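Side-chain contacts in phosphoacetylglucosamine mutase (PDB 5O9X), which interconverts N-acetylglucosamine 6-phosphate and N-acetylglucosamine 1-phosphate as an alpha-D-phosphohexomutase, held here with glucose 1,6-bisphosphate in its ligand pocket: residues T97-A102 with G108-E113; P186-Y191 with G222-E227. The protein carries 1 engineered substitution. All blocks are in the same frame, centred on the assembly; numbering follows the deposited sequence.

Interaction 1 of 2, residues T97-A102 with G108-E113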
ATOM      1  N   THR A  97     -18.321   5.127  -8.547  1.00 25.25           N
ATOM      2  CA  THR A  97     -18.684   4.115  -9.527  1.00 28.19           C
ATOM      3  C   THR A  97     -19.935   4.553 -10.302  1.00 26.76           C
ATOM      4  O   THR A  97     -20.077   4.254 -11.498  1.00 26.67           O
ATOM      5  CB  THR A  97     -18.912   2.774  -8.802  1.00 29.98           C
ATOM      6  OG1 THR A  97     -17.728   2.423  -8.113  1.00 28.52           O
ATOM      7  CG2 THR A  97     -19.332   1.638  -9.716  1.00 31.53           C
ATOM      8  N   LYS A  98     -20.807   5.337  -9.645  1.00 27.00           N
ATOM      9  CA  LYS A  98     -22.005   5.828 -10.348  1.00 26.54           C
ATOM     10  C   LYS A  98     -21.559   6.872 -11.376  1.00 27.19           C
ATOM     11  O   LYS A  98     -21.998   6.842 -12.513  1.00 29.36           O
ATOM     12  CB  LYS A  98     -22.965   6.411  -9.313  1.00 33.37           C
ATOM     13  CG  LYS A  98     -24.275   6.955  -9.882  1.00 41.87           C
ATOM     14  CD  LYS A  98     -24.899   7.957  -8.905  1.00 49.32           C
ATOM     15  CE  LYS A  98     -25.617   7.282  -7.738  1.00 56.47           C
ATOM     16  NZ  LYS A  98     -27.040   7.047  -8.107  1.00 51.44           N
ATOM     17  N   LEU A  99     -20.671   7.795 -10.994  1.00 25.96           N
ATOM     18  CA  LEU A  99     -20.213   8.765 -11.961  1.00 29.40           C
ATOM     19  C   LEU A  99     -19.464   8.091 -13.116  1.00 30.20           C
ATOM     20  O   LEU A  99     -19.647   8.457 -14.288  1.00 27.11           O
ATOM     21  CB  LEU A  99     -19.337   9.861 -11.326  1.00 28.87           C
ATOM     22  CG  LEU A  99     -20.023  10.936 -10.505  1.00 30.71           C
ATOM     23  CD1 LEU A  99     -19.016  11.626  -9.582  1.00 32.77           C
ATOM     24  CD2 LEU A  99     -20.703  11.946 -11.452  1.00 33.05           C
ATOM     25  N   ALA A 100     -18.655   7.086 -12.788  1.00 31.50           N
ATOM     26  CA  ALA A 100     -17.824   6.428 -13.825  1.00 29.43           C
ATOM     27  C   ALA A 100     -18.671   5.611 -14.798  1.00 32.66           C
ATOM     28  O   ALA A 100     -18.281   5.412 -15.954  1.00 33.61           O
ATOM     29  CB  ALA A 100     -16.774   5.546 -13.177  1.00 28.83           C
ATOM     30  N   ASN A 101     -19.824   5.112 -14.325  1.00 32.38           N
ATOM     31  CA  ASN A 101     -20.716   4.327 -15.187  1.00 32.63           C
ATOM     32  C   ASN A 101     -21.859   5.139 -15.861  1.00 37.02           C
ATOM     33  O   ASN A 101     -22.588   4.601 -16.702  1.00 34.47           O
ATOM     34  CB  ASN A 101     -21.224   3.076 -14.462  1.00 31.24           C
ATOM     35  CG  ASN A 101     -20.092   2.084 -14.196  1.00 34.09           C
ATOM     36  OD1 ASN A 101     -19.744   1.820 -13.046  1.00 40.80           O
ATOM     37  ND2 ASN A 101     -19.480   1.581 -15.253  1.00 26.90           N
ATOM     38  N   ALA A 102     -21.985   6.416 -15.508  1.00 38.55           N
ATOM     39  CA  ALA A 102     -22.978   7.305 -16.137  1.00 35.93           C
ATOM     40  C   ALA A 102     -22.687   7.467 -17.625  1.00 38.61           C
ATOM     41  O   ALA A 102     -21.504   7.724 -17.999  1.00 35.69           O
ATOM     42  CB  ALA A 102     -22.936   8.667 -15.495  1.00 35.50           C
ATOM     43  N   GLY A 108     -23.604  15.245 -16.106  1.00 42.56           N
ATOM     44  CA  GLY A 108     -24.156  16.481 -15.473  1.00 36.31           C
ATOM     45  C   GLY A 108     -25.326  16.245 -14.483  1.00 38.02           C
ATOM     46  O   GLY A 108     -25.384  16.827 -13.367  1.00 36.98           O
ATOM     47  N   ASP A 109     -26.258  15.396 -14.898  1.00 38.03           N
ATOM     48  CA  ASP A 109     -27.426  15.033 -14.093  1.00 37.97           C
ATOM     49  C   ASP A 109     -27.038  14.152 -12.938  1.00 37.69           C
ATOM     50  O   ASP A 109     -27.476  14.379 -11.796  1.00 35.77           O
ATOM     51  CB  ASP A 109     -28.497  14.348 -14.966  1.00 42.76           C
ATOM     52  CG  ASP A 109     -29.056  15.288 -16.087  1.00 50.83           C
ATOM     53  OD1 ASP A 109     -28.952  16.539 -15.991  1.00 51.96           O
ATOM     54  OD2 ASP A 109     -29.582  14.772 -17.090  1.00 51.15           O
ATOM     55  N   VAL A 110     -26.174  13.150 -13.206  1.00 38.55           N
ATOM     56  CA  VAL A 110     -25.652  12.320 -12.131  1.00 34.49           C
ATOM     57  C   VAL A 110     -24.957  13.184 -11.091  1.00 30.34           C
ATOM     58  O   VAL A 110     -25.174  13.001  -9.901  1.00 35.12           O
ATOM     59  CB  VAL A 110     -24.793  11.167 -12.686  1.00 37.81           C
ATOM     60  CG1 VAL A 110     -24.141  10.377 -11.566  1.00 34.86           C
ATOM     61  CG2 VAL A 110     -25.684  10.247 -13.527  1.00 36.66           C
ATOM     62  N   TYR A 111     -24.163  14.169 -11.539  1.00 35.09           N
ATOM     63  CA  TYR A 111     -23.496  15.129 -10.630  1.00 32.54           C
ATOM     64  C   TYR A 111     -24.511  15.828  -9.693  1.00 34.25           C
ATOM     65  O   TYR A 111     -24.341  15.823  -8.461  1.00 32.98           O
ATOM     66  CB  TYR A 111     -22.733  16.162 -11.449  1.00 30.32           C
ATOM     67  CG  TYR A 111     -21.760  17.076 -10.706  1.00 34.00           C
ATOM     68  CD1 TYR A 111     -22.011  18.478 -10.596  1.00 35.23           C
ATOM     69  CD2 TYR A 111     -20.535  16.582 -10.185  1.00 31.03           C
ATOM     70  CE1 TYR A 111     -21.094  19.332  -9.966  1.00 37.09           C
ATOM     71  CE2 TYR A 111     -19.624  17.442  -9.566  1.00 31.81           C
ATOM     72  CZ  TYR A 111     -19.901  18.798  -9.442  1.00 34.55           C
ATOM     73  OH  TYR A 111     -18.997  19.622  -8.827  1.00 34.95           O
ATOM     74  N   ASP A 112     -25.561  16.433 -10.262  1.00 37.02           N
ATOM     75  CA  ASP A 112     -26.624  17.075  -9.434  1.00 39.28           C
ATOM     76  C   ASP A 112     -27.373  16.096  -8.538  1.00 37.12           C
ATOM     77  O   ASP A 112     -27.668  16.406  -7.364  1.00 41.77           O
ATOM     78  CB  ASP A 112     -27.608  17.879 -10.296  1.00 46.27           C
ATOM     79  CG  ASP A 112     -27.026  19.210 -10.738  1.00 56.51           C
ATOM     80  OD1 ASP A 112     -26.473  19.943  -9.856  1.00 56.82           O
ATOM     81  OD2 ASP A 112     -27.121  19.507 -11.962  1.00 51.29           O
ATOM     82  N   GLU A 113     -27.619  14.891  -9.063  1.00 33.70           N
ATOM     83  CA  GLU A 113     -28.265  13.844  -8.296  1.00 34.18           C
ATOM     84  C   GLU A 113     -27.403  13.596  -7.049  1.00 35.72           C
ATOM     85  O   GLU A 113     -27.914  13.534  -5.911  1.00 37.08           O
ATOM     86  CB  GLU A 113     -28.360  12.627  -9.194  1.00 41.69           C
ATOM     87  CG  GLU A 113     -29.212  11.468  -8.753  1.00 51.29           C
ATOM     88  CD  GLU A 113     -29.016  10.249  -9.663  1.00 65.25           C
ATOM     89  OE1 GLU A 113     -29.029  10.379 -10.929  1.00 67.57           O
ATOM     90  OE2 GLU A 113     -28.834   9.152  -9.097  1.00 62.93           O
TER
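Lys98 opens the contact twice over: its methylenes run obliquely across the side chain of Val110, with CD 3.7 Å from Val110 CG1, and its ammonium goes on to Glu113. CG stands anti to the backbone N (chi1 -179°), which sends the chain out toward helix 107-118; bends at chi3 and chi4 then turn the tip onto the carboxylate. Lys98 NZ donates to Glu113 OE2 at 2.9 Å, nearly in line with the C-O bond, in a salt bridge on the solvent side. Glu113 reaches it with an extended chain that crosses the lysine at about a right angle.

One residue on, buried Leu99 brings its CD2 branch to 3.8 Å from Val110 CG1, the two side chains lying alongside each other and pointing opposite ways. The other methyl, CG2, is taken by Ala102, just past the helix end, whose CB lies 3.7 Å from Val110 CG2. Both methyls of Val110 are therefore in contact, CG1 with Lys98 and Leu99, CG2 with Ala102.

The two short helical segments run antiparallel, at 164° with axes 9.7 Å apart, making a helical hairpin with a short connection. Beneath it lies helix 40-56, which Leu99 meets at Ala45 and Leu49 and Tyr111 at Thr51 and Leu52; Thr97 and Ala100 touch Phe32 of strand 32-35, an outermost strand of the domain I sheet.

Interaction 2 of 2, residues P186-Y191 with G222-E227. With GOL (glycerol), chain F.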
ATOM      1  N   PRO A 186       4.228  21.063   2.893  1.00 32.64           N
ATOM      2  CA  PRO A 186       3.495  20.256   1.870  1.00 29.51           C
ATOM      3  C   PRO A 186       4.187  20.224   0.527  1.00 26.21           C
ATOM      4  O   PRO A 186       3.598  20.517  -0.507  1.00 30.00           O
ATOM      5  CB  PRO A 186       2.160  20.973   1.787  1.00 28.53           C
ATOM      6  CG  PRO A 186       2.515  22.436   2.050  1.00 30.17           C
ATOM      7  CD  PRO A 186       3.711  22.455   2.961  1.00 32.78           C
ATOM      8  N   THR A 187       5.471  19.865   0.534  1.00 24.84           N
ATOM      9  CA  THR A 187       6.270  19.822  -0.662  1.00 24.76           C
ATOM     10  C   THR A 187       7.131  18.580  -0.592  1.00 23.83           C
ATOM     11  O   THR A 187       7.352  17.950   0.488  1.00 25.26           O
ATOM     12  CB  THR A 187       7.249  21.009  -0.748  1.00 24.99           C
ATOM     13  OG1 THR A 187       8.133  20.864   0.370  1.00 24.41           O
ATOM     14  CG2 THR A 187       6.498  22.412  -0.653  1.00 24.13           C
ATOM     15  N   GLU A 188       7.661  18.248  -1.744  1.00 26.80           N
ATOM     16  CA  GLU A 188       8.561  17.121  -1.851  1.00 25.37           C
ATOM     17  C   GLU A 188       9.791  17.317  -0.981  1.00 26.62           C
ATOM     18  O   GLU A 188      10.227  16.371  -0.319  1.00 21.04           O
ATOM     19  CB  GLU A 188       8.922  16.984  -3.338  1.00 27.97           C
ATOM     20  CG  GLU A 188       9.303  15.611  -3.697  1.00 34.92           C
ATOM     21  CD  GLU A 188       9.565  15.443  -5.179  1.00 35.37           C
ATOM     22  OE1 GLU A 188       8.705  15.889  -5.985  1.00 35.38           O
ATOM     23  OE2 GLU A 188      10.660  14.918  -5.474  1.00 37.30           O
ATOM     24  N   GLN A 189      10.379  18.546  -0.981  1.00 21.82           N
ATOM     25  CA  GLN A 189      11.491  18.825  -0.003  1.00 21.41           C
ATOM     26  C   GLN A 189      11.058  18.578   1.448  1.00 19.41           C
ATOM     27  O   GLN A 189      11.841  18.078   2.237  1.00 19.34           O
ATOM     28  CB  GLN A 189      11.906  20.300  -0.114  1.00 23.47           C
ATOM     29  CG  GLN A 189      13.125  20.679   0.731  1.00 27.89           C
ATOM     30  CD  GLN A 189      13.645  22.108   0.418  1.00 31.79           C
ATOM     31  OE1 GLN A 189      13.560  22.575  -0.691  1.00 36.45           O
ATOM     32  NE2 GLN A 189      14.189  22.771   1.410  1.00 35.89           N
ATOM     33  N   GLY A 190       9.823  19.001   1.835  1.00 18.31           N
ATOM     34  CA  GLY A 190       9.375  18.850   3.195  1.00 17.77           C
ATOM     35  C   GLY A 190       9.280  17.355   3.573  1.00 18.29           C
ATOM     36  O   GLY A 190       9.656  16.928   4.681  1.00 17.08           O
ATOM     37  N   TYR A 191       8.800  16.568   2.630  1.00 17.17           N
ATOM     38  CA  TYR A 191       8.765  15.061   2.814  1.00 16.66           C
ATOM     39  C   TYR A 191      10.164  14.488   3.117  1.00 17.89           C
ATOM     40  O   TYR A 191      10.333  13.771   4.115  1.00 18.51           O
ATOM     41  CB  TYR A 191       8.165  14.433   1.554  1.00 16.14           C
ATOM     42  CG  TYR A 191       8.242  12.921   1.480  1.00 14.73           C
ATOM     43  CD1 TYR A 191       7.225  12.162   2.030  1.00 15.92           C
ATOM     44  CD2 TYR A 191       9.357  12.261   0.873  1.00 14.17           C
ATOM     45  CE1 TYR A 191       7.268  10.769   1.968  1.00 16.30           C
ATOM     46  CE2 TYR A 191       9.443  10.852   0.867  1.00 16.22           C
ATOM     47  CZ  TYR A 191       8.407  10.132   1.400  1.00 16.31           C
ATOM     48  OH  TYR A 191       8.424   8.764   1.395  1.00 18.17           O
ATOM     49  N   GLY A 222      12.834   5.232  -7.665  1.00 15.28           N
ATOM     50  CA  GLY A 222      14.328   5.299  -7.921  1.00 13.94           C
ATOM     51  C   GLY A 222      14.885   6.723  -7.804  1.00 15.59           C
ATOM     52  O   GLY A 222      15.735   7.013  -6.892  1.00 17.74           O
ATOM     53  N   PRO A 223      14.342   7.654  -8.601  1.00 15.91           N
ATOM     54  CA  PRO A 223      14.793   9.066  -8.524  1.00 16.45           C
ATOM     55  C   PRO A 223      14.499   9.687  -7.151  1.00 17.09           C
ATOM     56  O   PRO A 223      15.271  10.483  -6.648  1.00 15.84           O
ATOM     57  CB  PRO A 223      13.948   9.788  -9.633  1.00 17.72           C
ATOM     58  CG  PRO A 223      13.663   8.642 -10.621  1.00 19.30           C
ATOM     59  CD  PRO A 223      13.606   7.334  -9.860  1.00 15.61           C
ATOM     60  N   LYS A 224      13.337   9.363  -6.547  1.00 17.52           N
ATOM     61  CA  LYS A 224      12.951   9.986  -5.284  1.00 17.34           C
ATOM     62  C   LYS A 224      13.820   9.426  -4.173  1.00 18.09           C
ATOM     63  O   LYS A 224      14.182  10.187  -3.240  1.00 15.94           O
ATOM     64  CB  LYS A 224      11.488   9.747  -4.895  1.00 15.75           C
ATOM     65  CG  LYS A 224      10.517  10.184  -5.965  1.00 19.94           C
ATOM     66  CD  LYS A 224      10.730  11.636  -6.439  1.00 20.58           C
ATOM     67  CE  LYS A 224       9.575  12.070  -7.382  1.00 22.37           C
ATOM     68  NZ  LYS A 224       9.829  13.416  -7.887  1.00 22.17           N
ATOM     69  N   LEU A 225      14.115   8.123  -4.237  1.00 16.10           N
ATOM     70  CA  LEU A 225      14.965   7.587  -3.138  1.00 16.83           C
ATOM     71  C   LEU A 225      16.371   8.231  -3.259  1.00 19.87           C
ATOM     72  O   LEU A 225      16.986   8.545  -2.242  1.00 18.50           O
ATOM     73  CB  LEU A 225      15.116   6.056  -3.252  1.00 16.73           C
ATOM     74  CG  LEU A 225      16.114   5.378  -2.284  1.00 16.95           C
ATOM     75  CD1 LEU A 225      15.637   5.676  -0.873  1.00 16.34           C
ATOM     76  CD2 LEU A 225      15.969   3.895  -2.585  1.00 17.62           C
ATOM     77  N   ARG A 226      16.924   8.341  -4.496  1.00 17.84           N
ATOM     78  CA  ARG A 226      18.228   9.018  -4.709  1.00 19.27           C
ATOM     79  C   ARG A 226      18.186  10.431  -4.137  1.00 20.29           C
ATOM     80  O   ARG A 226      19.165  10.866  -3.559  1.00 19.39           O
ATOM     81  CB  ARG A 226      18.541   9.078  -6.222  1.00 20.94           C
ATOM     82  CG  ARG A 226      19.811   9.905  -6.624  1.00 25.24           C
ATOM     83  CD  ARG A 226      19.904  10.085  -8.185  1.00 31.62           C
ATOM     84  NE  ARG A 226      19.975   8.758  -8.510  1.00 32.41           N
ATOM     85  CZ  ARG A 226      19.193   7.989  -9.241  1.00 25.78           C
ATOM     86  NH1 ARG A 226      18.275   8.357 -10.138  1.00 28.29           N
ATOM     87  NH2 ARG A 226      19.531   6.745  -9.083  1.00 21.58           N
ATOM     88  N   GLU A 227      17.074  11.148  -4.340  1.00 18.03           N
ATOM     89  CA  GLU A 227      16.910  12.489  -3.783  1.00 18.22           C
ATOM     90  C   GLU A 227      16.885  12.503  -2.232  1.00 20.84           C
ATOM     91  O   GLU A 227      17.563  13.325  -1.615  1.00 19.98           O
ATOM     92  CB  GLU A 227      15.636  13.166  -4.333  1.00 21.50           C
ATOM     93  CG  GLU A 227      15.493  14.694  -4.140  1.00 24.32           C
ATOM     94  CD  GLU A 227      16.632  15.571  -4.687  1.00 24.49           C
ATOM     95  OE1 GLU A 227      17.425  15.130  -5.580  1.00 26.41           O
ATOM     96  OE2 GLU A 227      16.767  16.730  -4.182  1.00 27.28           O
TER
HETATM   97  C1  GOL F 605      14.272  14.392  -7.638  1.00 59.23           C
HETATM   98  O1  GOL F 605      13.216  15.172  -7.058  1.00 62.00           O
HETATM   99  C2  GOL F 605      13.784  13.723  -8.922  1.00 62.49           C
HETATM  100  O2  GOL F 605      12.396  14.012  -9.049  1.00 55.82           O
HETATM  101  C3  GOL F 605      14.479  14.284 -10.156  1.00 54.25           C
HETATM  102  O3  GOL F 605      14.547  15.717 -10.017  1.00 54.41           O
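The carboxylate of Glu188 is approached by Lys224 from above its plane, the NZ-OE2 direction rising 37° out of it. Lys224 NZ donates to Glu188 OE2 at 3.0 Å, a salt bridge, while Glu188 OE1 lies somewhat farther from the same nitrogen, at 3.3 Å. The side chains cross at about a right angle. Glu188 comes straight, with CG anti to its backbone N (chi1 -154°) and the chain extended beyond; Lys224 is bent at chi2 (-53°), then runs extended to its ammonium, and its CD passes 3.4 Å from Glu188 OE2.

A glycerol, probably from the crystallisation liquor, joins the pair. Its O1 donates to Glu188 OE2 at 3.0 Å and its O2 accepts from Lys224 NZ at 2.9 Å, so the molecule spans both ends of the salt bridge. Its C1 also packs 3.7 Å from Glu227 CG. Behind Glu188 its helix begins: Thr187 is the N-cap, its OG1 accepting from Gly190 N at 2.9 Å.

Outside the segments, Tyr192 OH also bonds Glu188 OE2, and Lys224 NZ donates to the carbonyl O of Phe161, at the end of strand 155-161. The contact is thus a polar surface bridge between helices 188-202 and 221-231 of domain II, tied by its lysine to the last strand of the domain I sheet.

With Lys224 and Tyr192 both on OE2, Glu188 probably stays ionised, Glu227 being a mild opposing charge 6.5 Å off (OE2 to OE2); the glycerol merely takes up a further bond in the crystal.

Both contacts bring a helix pair together with a lysine-glutamate salt bridge, yet they belong to different parts of the enzyme, with centres 36 Å apart and nearest atoms about 24 Å apart. Interaction 1 joins sequence neighbours on the outside of domain I and is partly buried: apolar packing does most of the work and the charged pair sits at its margin. Interaction 2 joins segments with 30 residues between them in domain II and lies at the surface, where the salt bridge is the sole direct link between the segments and a glycerol sits alongside. They share no helix, though interaction 2 also reaches the domain I sheet, at the strand edge opposite the one beside interaction 1.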